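Local coordinates for protein ADP-ribosylation factor guanine nucleotide-exchange factor SEC7 (Saccharomyces cerevisiae, PDB 4OIY) that acts as a guanine nucleotide-exchange factor that activates ARF1 at the trans-Golgi network, with this chain being its catalytic Sec7 domain, at residues A17-K22 against G60-E65; G125-S128 against T132-V135; I141-D146 against G181-I186. All coordinates share one frame; numbering follows the deposited sequence.

In the fold
The Sec7 domain is built of helices joined by loops, with no strands, and its three contacts follow one another in series, none nested in or crossing another. Nearest the N terminus, contact 1 closes a span of 37 residues and brings helix 11-21 against helix 56-64. Contact 2 is far more local: only three residues separate its segment in the loop after helix 105-122 from its segment at the opening of helix 130-148. Contact 3 then joins the later part of that same helix to helix 176-188, closing 34 residues. Contacts 2 and 3 thus share helix 130-148, their centres about 17 Å apart, whereas contact 1 lies across the chain's centre, its own centre about 31 Å from that of contact 2.

Contact 1: residues A17-K22 against G60-E65; sequences AIFNNK and GDYLGE
Phe19 and Tyr62 meet in a T-shaped (edge-to-face) stack, and this single aromatic pair carries the whole contact between 17-22 and 60-65. The edge of the phenylalanine ring is directed toward the face of the tyrosine ring, with the two planes turned 85° apart. The centroids are 5.7 Å from each other, and Phe19 CE2 and CZ both lie 4.1 Å from Tyr62 CD2. One tyrosine carbon thus touches two adjacent carbons at the phenylalanine edge.

Each ring reaches the other with the same first torsion. In Phe19 CG stands opposite the backbone N (chi1 178°), which carries the far end of the ring closer to helix 56-64 than the start of the side chain suggests. Tyr62 leaves its helix toward the partner, and a chi1 of 179° then extends the ring outward.

A second layer surrounds the pair. Helix 23-32 touches both rings, through Ala26 on Phe19 and through Pro23 and Ile27 on Tyr62, while helix 41-50 supplies Leu48 to the phenylalanine and Ile44 to the tyrosine. Ile73 of helix 68-79 adds to the packing round Tyr62. Both aromatic residues are buried, and the stack illustrates how the all-helical Sec7 fold joins helices well separated in sequence within the hydrophobic core of its N-terminal half.

Contact 2: residues G125-S128 against T132-V135; sequences GVFS and TAYV
Phe127 lays its ring against two methyl groups from the start of helix 130-148. Thr132 CG2 comes within 3.5 Å of Phe127 CD1 and also touches CE1, approaching obliquely. Ala133 CB takes the other flank of the same ring, 3.9 Å from Phe127 CD2, with CE2 of that ring only slightly farther off. The two methyls therefore share one ring, Thr132 CG2 sitting by the CD1 and CE1 carbons and Ala133 CB by CD2 and CE2. Val126 CG1 lies 3.6 Å above the plane of the Phe127 ring and over its centre, on the side away from the two methyls, which come in obliquely.

Thr132 works in two directions. Its chi1 of -57° sets CG2 opposite the backbone N, where it meets the ring, and sends OG1 to a different task. A water donates to Thr132 OG1 at 2.6 Å and is also hydrogen-bonded to Ser128 OG at 2.7 Å, bridging the loop and the helix along a polar path beside the apolar one. Thr132 OG1 is further bonded to the carbonyl O of Ile168, so this buried hydroxyl has partners as both acceptor and donor.

Replacing Phe127 by an alanine would probably leave the Thr132 and Ala133 methyls without their shared partner and open a gap between the loop and the helix.

Phe119 of helix 105-122 and Ile88 of helix 88-96 also touch the Phe127 ring, and Ala133 lies about 10 Å, side chain to side chain, from the magnesium-binding Asp121. The arrangement is that of a loop linking two successive helices, 105-122 and 130-148, whose aromatic residue folds back against the second, here in the C-terminal half of the Sec7 domain.

Contact 3: residues I141-D146 against G181-I186; sequences IMLNTD and GLFNEI
Leu143 and Phe183 supply the closest apolar approach between the two helices, with Leu143 CD1 3.5 Å from Phe183 CE2. The other branch of the leucine joins in: CD2 rests 3.7 Å from Phe183 CD2, so the isopropyl end spans two adjacent carbons of the ring, which CD1 meets obliquely. Because Phe183 has CG opposite its backbone N (chi1 179°), a side chain that leaves its helix pointing past the partner still brings its ring end to the leucine.

Aliphatic packing adds to this. The same Leu143 CD2 methyl also packs on Ile186, 3.9 Å from its CB, and thereby sits between Phe183 and the beta-branched Ile186, about one turn apart on helix 176-188. Ile186 in turn presses CG2 on the backbone of helix 130-148, 3.6 Å from Asn144 CA, where the two segments' CA atoms come nearest, those of Asn144 and Ile186 being 6.0 Å apart.

The polar element is Asn144. Its OD1 lies 3.8 Å from CG2 of Ile186 in a van der Waals contact, while OD1 accepts a hydrogen bond from the backbone N of Ile191, the last residue of the chain, so the buried amide oxygen has a mate.

The axes of the two segments approach to 10.1 Å at a crossing angle of -44°, both running in broadly the same N-to-C direction. Helix 158-164 covers one flank through Phe161, which touches both Leu143 and Phe183. Helix 88-96 contributes Val89 against Ile186, and Leu140 of helix 130-148 extends the packing round that isoleucine by a further turn.

Contact 1: residues A17-K22 against G60-E65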
loop_
_atom_site.group_PDB
_atom_site.type_symbol
_atom_site.label_atom_id
_atom_site.label_comp_id
_atom_site.label_asym_id
_atom_site.label_seq_id
_atom_site.Cartn_x
_atom_site.Cartn_y
_atom_site.Cartn_z
ATOM N N ALA A 17 -16.025 11.016 -9.818
ATOM C CA ALA A 17 -16.166 10.393 -11.135
ATOM C C ALA A 17 -15.067 10.859 -12.087
ATOM O O ALA A 17 -14.499 10.047 -12.830
ATOM C CB ALA A 17 -17.543 10.681 -11.722
ATOM N N ILE A 18 -14.754 12.152 -12.054
ATOM C CA ILE A 18 -13.669 12.691 -12.881
ATOM C C ILE A 18 -12.356 12.031 -12.470
ATOM O O ILE A 18 -11.576 11.614 -13.326
ATOM C CB ILE A 18 -13.568 14.229 -12.771
ATOM C CG1 ILE A 18 -14.825 14.886 -13.344
ATOM C CG2 ILE A 18 -12.337 14.748 -13.507
ATOM C CD1 ILE A 18 -14.963 16.345 -12.978
ATOM N N PHE A 19 -12.124 11.908 -11.167
ATOM C CA PHE A 19 -10.886 11.286 -10.679
ATOM C C PHE A 19 -10.764 9.850 -11.163
ATOM O O PHE A 19 -9.707 9.424 -11.609
ATOM C CB PHE A 19 -10.806 11.305 -9.151
ATOM C CG PHE A 19 -9.573 10.629 -8.613
ATOM C CD1 PHE A 19 -9.559 9.268 -8.342
ATOM C CD2 PHE A 19 -8.413 11.353 -8.424
ATOM C CE1 PHE A 19 -8.408 8.653 -7.874
ATOM C CE2 PHE A 19 -7.264 10.747 -7.952
ATOM C CZ PHE A 19 -7.257 9.394 -7.680
ATOM N N ASN A 20 -11.842 9.088 -11.044
ATOM C CA ASN A 20 -11.799 7.677 -11.395
ATOM C C ASN A 20 -11.582 7.475 -12.890
ATOM O O ASN A 20 -11.042 6.452 -13.303
ATOM C CB ASN A 20 -13.065 6.954 -10.925
ATOM C CG ASN A 20 -13.110 6.764 -9.419
ATOM O OD1 ASN A 20 -12.084 6.740 -8.744
ATOM N ND2 ASN A 20 -14.314 6.615 -8.881
ATOM N N ASN A 21 -11.995 8.452 -13.689
ATOM C CA ASN A 21 -11.766 8.427 -15.126
ATOM C C ASN A 21 -10.333 8.839 -15.478
ATOM O O ASN A 21 -9.690 8.217 -16.328
ATOM C CB ASN A 21 -12.766 9.343 -15.827
ATOM C CG ASN A 21 -12.572 9.378 -17.329
ATOM O OD1 ASN A 21 -12.865 8.405 -18.033
ATOM N ND2 ASN A 21 -12.074 10.502 -17.831
ATOM N N LYS A 22 -9.848 9.906 -14.852
ATOM C CA LYS A 22 -8.492 10.380 -15.106
ATOM C C LYS A 22 -8.010 11.184 -13.914
ATOM O O LYS A 22 -8.299 12.369 -13.817
ATOM C CB LYS A 22 -8.416 11.227 -16.380
ATOM C CG LYS A 22 -6.982 11.617 -16.724
ATOM C CD LYS A 22 -6.736 11.842 -18.206
ATOM C CE LYS A 22 -6.829 10.562 -19.015
ATOM N NZ LYS A 22 -6.212 9.346 -18.432
ATOM N N GLY A 60 -4.148 3.516 -7.150
ATOM C CA GLY A 60 -2.856 2.848 -7.213
ATOM C C GLY A 60 -2.082 3.233 -8.457
ATOM O O GLY A 60 -0.872 3.458 -8.411
ATOM N N ASP A 61 -2.776 3.305 -9.584
ATOM C CA ASP A 61 -2.123 3.676 -10.835
ATOM C C ASP A 61 -1.627 5.123 -10.779
ATOM O O ASP A 61 -0.546 5.421 -11.275
ATOM C CB ASP A 61 -3.072 3.441 -12.012
ATOM C CG ASP A 61 -3.162 1.967 -12.419
ATOM O OD1 ASP A 61 -2.650 1.084 -11.712
ATOM O OD2 ASP A 61 -3.738 1.691 -13.487
ATOM N N TYR A 62 -2.393 6.004 -10.146
ATOM C CA TYR A 62 -2.020 7.406 -9.988
ATOM C C TYR A 62 -0.779 7.537 -9.102
ATOM O O TYR A 62 0.166 8.235 -9.449
ATOM C CB TYR A 62 -3.203 8.171 -9.397
ATOM C CG TYR A 62 -2.985 9.645 -9.136
ATOM C CD1 TYR A 62 -2.610 10.509 -10.152
ATOM C CD2 TYR A 62 -3.210 10.181 -7.874
ATOM C CE1 TYR A 62 -2.454 11.862 -9.914
ATOM C CE2 TYR A 62 -3.050 11.531 -7.626
ATOM C CZ TYR A 62 -2.662 12.362 -8.650
ATOM O OH TYR A 62 -2.515 13.707 -8.405
ATOM N N LEU A 63 -0.783 6.848 -7.970
ATOM C CA LEU A 63 0.361 6.869 -7.065
ATOM C C LEU A 63 1.590 6.200 -7.665
ATOM O O LEU A 63 2.723 6.522 -7.281
ATOM C CB LEU A 63 0.013 6.168 -5.751
ATOM C CG LEU A 63 -1.073 6.819 -4.891
ATOM C CD1 LEU A 63 -1.315 5.932 -3.684
ATOM C CD2 LEU A 63 -0.701 8.237 -4.488
ATOM N N GLY A 64 1.360 5.275 -8.594
ATOM C CA GLY A 64 2.427 4.496 -9.201
ATOM C C GLY A 64 3.071 5.104 -10.430
ATOM O O GLY A 64 4.043 4.543 -10.926
ATOM N N GLU A 65 2.552 6.228 -10.926
ATOM C CA GLU A 65 3.073 6.827 -12.159
ATOM C C GLU A 65 4.565 7.107 -12.007
ATOM O O GLU A 65 5.014 7.571 -10.955
ATOM C CB GLU A 65 2.348 8.136 -12.506
ATOM C CG GLU A 65 0.854 8.031 -12.786
ATOM C CD GLU A 65 0.492 7.395 -14.120
ATOM O OE1 GLU A 65 1.384 7.182 -14.972
ATOM O OE2 GLU A 65 -0.715 7.110 -14.316
#

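Contact 2: residues G125-S128 against T132-V135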
loop_
_atom_site.group_PDB
_atom_site.type_symbol
_atom_site.label_atom_id
_atom_site.label_comp_id
_atom_site.label_asym_id
_atom_site.label_seq_id
_atom_site.Cartn_x
_atom_site.Cartn_y
_atom_site.Cartn_z
ATOM N N GLY A 125 14.125 -0.590 16.255
ATOM C CA GLY A 125 14.506 -1.789 16.995
ATOM C C GLY A 125 13.786 -3.078 16.623
ATOM O O GLY A 125 14.122 -4.126 17.158
ATOM N N VAL A 126 12.793 -3.037 15.730
ATOM C CA VAL A 126 12.224 -4.288 15.222
ATOM C C VAL A 126 13.248 -4.894 14.270
ATOM O O VAL A 126 13.717 -6.016 14.475
ATOM C CB VAL A 126 10.871 -4.084 14.503
ATOM C CG1 VAL A 126 10.411 -5.384 13.859
ATOM C CG2 VAL A 126 9.824 -3.593 15.485
ATOM N N PHE A 127 13.593 -4.133 13.237
ATOM C CA PHE A 127 14.626 -4.517 12.290
ATOM C C PHE A 127 15.712 -3.456 12.308
ATOM O O PHE A 127 15.424 -2.269 12.446
ATOM C CB PHE A 127 14.067 -4.606 10.869
ATOM C CG PHE A 127 12.882 -5.520 10.727
ATOM C CD1 PHE A 127 13.007 -6.886 10.947
ATOM C CD2 PHE A 127 11.643 -5.015 10.352
ATOM C CE1 PHE A 127 11.914 -7.733 10.808
ATOM C CE2 PHE A 127 10.546 -5.852 10.209
ATOM C CZ PHE A 127 10.684 -7.212 10.436
ATOM N N SER A 128 16.954 -3.887 12.136
ATOM C CA SER A 128 18.083 -2.965 12.059
ATOM C C SER A 128 18.135 -2.199 10.730
ATOM O O SER A 128 18.670 -1.088 10.668
ATOM C CB SER A 128 19.388 -3.734 12.267
ATOM O OG SER A 128 19.485 -4.823 11.363
ATOM N N THR A 132 15.489 -5.291 5.319
ATOM C CA THR A 132 14.870 -6.479 5.910
ATOM C C THR A 132 13.352 -6.401 5.806
ATOM O O THR A 132 12.712 -7.356 5.383
ATOM C CB THR A 132 15.271 -6.625 7.382
ATOM O OG1 THR A 132 16.701 -6.677 7.480
ATOM C CG2 THR A 132 14.666 -7.874 7.991
ATOM N N ALA A 133 12.783 -5.254 6.175
ATOM C CA ALA A 133 11.339 -5.060 6.071
ATOM C C ALA A 133 10.875 -5.092 4.610
ATOM O O ALA A 133 9.817 -5.628 4.296
ATOM C CB ALA A 133 10.921 -3.759 6.742
ATOM N N TYR A 134 11.689 -4.523 3.725
ATOM C CA TYR A 134 11.420 -4.498 2.293
ATOM C C TYR A 134 11.278 -5.911 1.732
ATOM O O TYR A 134 10.255 -6.257 1.162
ATOM C CB TYR A 134 12.543 -3.740 1.574
ATOM C CG TYR A 134 12.495 -3.719 0.054
ATOM C CD1 TYR A 134 11.565 -2.946 -0.630
ATOM C CD2 TYR A 134 13.439 -4.411 -0.696
ATOM C CE1 TYR A 134 11.554 -2.898 -2.012
ATOM C CE2 TYR A 134 13.428 -4.369 -2.079
ATOM C CZ TYR A 134 12.487 -3.611 -2.734
ATOM O OH TYR A 134 12.490 -3.567 -4.117
ATOM N N VAL A 135 12.303 -6.746 1.913
ATOM C CA VAL A 135 12.240 -8.094 1.345
ATOM C C VAL A 135 11.192 -8.965 2.023
ATOM O O VAL A 135 10.538 -9.786 1.374
ATOM C CB VAL A 135 13.602 -8.822 1.321
ATOM C CG1 VAL A 135 14.614 -8.032 0.503
ATOM C CG2 VAL A 135 14.107 -9.116 2.725
HETATM O O HOH W 1 17.629 -5.850 9.743
#

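Contact 3: residues I141-D146 against G181-I186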
loop_
_atom_site.group_PDB
_atom_site.type_symbol
_atom_site.label_atom_id
_atom_site.label_comp_id
_atom_site.label_asym_id
_atom_site.label_seq_id
_atom_site.Cartn_x
_atom_site.Cartn_y
_atom_site.Cartn_z
ATOM N N ILE A 141 3.537 -10.922 0.952
ATOM C CA ILE A 141 2.558 -10.807 -0.135
ATOM C C ILE A 141 2.407 -12.146 -0.854
ATOM O O ILE A 141 1.290 -12.582 -1.160
ATOM C CB ILE A 141 2.954 -9.702 -1.138
ATOM C CG1 ILE A 141 2.761 -8.320 -0.502
ATOM C CG2 ILE A 141 2.121 -9.801 -2.417
ATOM C CD1 ILE A 141 3.447 -7.202 -1.247
ATOM N N MET A 142 3.525 -12.814 -1.107
ATOM C CA MET A 142 3.488 -14.120 -1.783
ATOM C C MET A 142 2.798 -15.176 -0.929
ATOM O O MET A 142 2.035 -15.989 -1.434
ATOM C CB MET A 142 4.894 -14.593 -2.132
ATOM C CG MET A 142 4.898 -15.945 -2.816
ATOM S SD MET A 142 6.499 -16.395 -3.479
ATOM C CE MET A 142 7.565 -16.506 -2.064
ATOM N N LEU A 143 3.078 -15.163 0.370
ATOM C CA LEU A 143 2.454 -16.103 1.294
ATOM C C LEU A 143 0.955 -15.881 1.285
ATOM O O LEU A 143 0.180 -16.835 1.229
ATOM C CB LEU A 143 3.000 -15.902 2.712
ATOM C CG LEU A 143 2.317 -16.737 3.794
ATOM C CD1 LEU A 143 2.547 -18.226 3.590
ATOM C CD2 LEU A 143 2.781 -16.310 5.170
ATOM N N ASN A 144 0.556 -14.614 1.327
ATOM C CA ASN A 144 -0.858 -14.251 1.344
ATOM C C ASN A 144 -1.580 -14.795 0.123
ATOM O O ASN A 144 -2.657 -15.376 0.237
ATOM C CB ASN A 144 -1.012 -12.729 1.383
ATOM C CG ASN A 144 -2.448 -12.304 1.569
ATOM O OD1 ASN A 144 -3.063 -12.601 2.594
ATOM N ND2 ASN A 144 -2.995 -11.606 0.584
ATOM N N THR A 145 -0.967 -14.609 -1.039
ATOM C CA THR A 145 -1.500 -15.142 -2.290
ATOM C C THR A 145 -1.589 -16.667 -2.250
ATOM O O THR A 145 -2.642 -17.235 -2.542
ATOM C CB THR A 145 -0.631 -14.697 -3.478
ATOM O OG1 THR A 145 -0.716 -13.272 -3.623
ATOM C CG2 THR A 145 -1.093 -15.345 -4.770
ATOM N N ASP A 146 -0.503 -17.333 -1.869
ATOM C CA ASP A 146 -0.470 -18.799 -1.922
ATOM C C ASP A 146 -1.391 -19.449 -0.899
ATOM O O ASP A 146 -1.876 -20.548 -1.130
ATOM C CB ASP A 146 0.957 -19.342 -1.782
ATOM C CG ASP A 146 1.812 -19.075 -3.017
ATOM O OD1 ASP A 146 1.304 -18.479 -3.999
ATOM O OD2 ASP A 146 2.998 -19.464 -2.998
ATOM N N GLY A 181 5.024 -16.490 13.810
ATOM C CA GLY A 181 3.999 -15.543 14.209
ATOM C C GLY A 181 3.400 -14.811 13.022
ATOM O O GLY A 181 2.196 -14.737 12.876
ATOM N N LEU A 182 4.260 -14.291 12.155
ATOM C CA LEU A 182 3.777 -13.576 10.976
ATOM C C LEU A 182 3.016 -14.501 10.026
ATOM O O LEU A 182 1.984 -14.111 9.479
ATOM C CB LEU A 182 4.933 -12.902 10.233
ATOM C CG LEU A 182 5.758 -11.869 11.009
ATOM C CD1 LEU A 182 6.822 -11.270 10.103
ATOM C CD2 LEU A 182 4.865 -10.793 11.592
ATOM N N PHE A 183 3.535 -15.710 9.828
ATOM C CA PHE A 183 2.861 -16.718 9.019
ATOM C C PHE A 183 1.421 -16.916 9.490
ATOM O O PHE A 183 0.475 -16.874 8.695
ATOM C CB PHE A 183 3.624 -18.041 9.096
ATOM C CG PHE A 183 2.996 -19.150 8.306
ATOM C CD1 PHE A 183 1.982 -19.916 8.854
ATOM C CD2 PHE A 183 3.446 -19.446 7.030
ATOM C CE1 PHE A 183 1.404 -20.944 8.125
ATOM C CE2 PHE A 183 2.885 -20.485 6.306
ATOM C CZ PHE A 183 1.858 -21.227 6.854
ATOM N N ASN A 184 1.253 -17.100 10.794
ATOM C CA ASN A 184 -0.081 -17.319 11.353
ATOM C C ASN A 184 -0.992 -16.101 11.224
ATOM O O ASN A 184 -2.190 -16.246 10.978
ATOM C CB ASN A 184 0.020 -17.785 12.811
ATOM C CG ASN A 184 0.587 -19.186 12.934
ATOM O OD1 ASN A 184 0.537 -19.973 11.991
ATOM N ND2 ASN A 184 1.126 -19.504 14.103
ATOM N N GLU A 185 -0.430 -14.901 11.353
ATOM C CA GLU A 185 -1.203 -13.680 11.140
ATOM C C GLU A 185 -1.797 -13.655 9.733
ATOM O O GLU A 185 -2.983 -13.361 9.559
ATOM C CB GLU A 185 -0.350 -12.434 11.376
ATOM C CG GLU A 185 -0.008 -12.213 12.843
ATOM C CD GLU A 185 0.603 -10.855 13.114
ATOM O OE1 GLU A 185 0.160 -9.866 12.508
ATOM O OE2 GLU A 185 1.524 -10.767 13.958
ATOM N N ILE A 186 -0.979 -13.988 8.739
ATOM C CA ILE A 186 -1.446 -14.035 7.356
ATOM C C ILE A 186 -2.450 -15.166 7.178
ATOM O O ILE A 186 -3.503 -14.959 6.582
ATOM C CB ILE A 186 -0.278 -14.208 6.361
ATOM C CG1 ILE A 186 0.621 -12.963 6.365
ATOM C CG2 ILE A 186 -0.800 -14.506 4.953
ATOM C CD1 ILE A 186 0.043 -11.759 5.657
#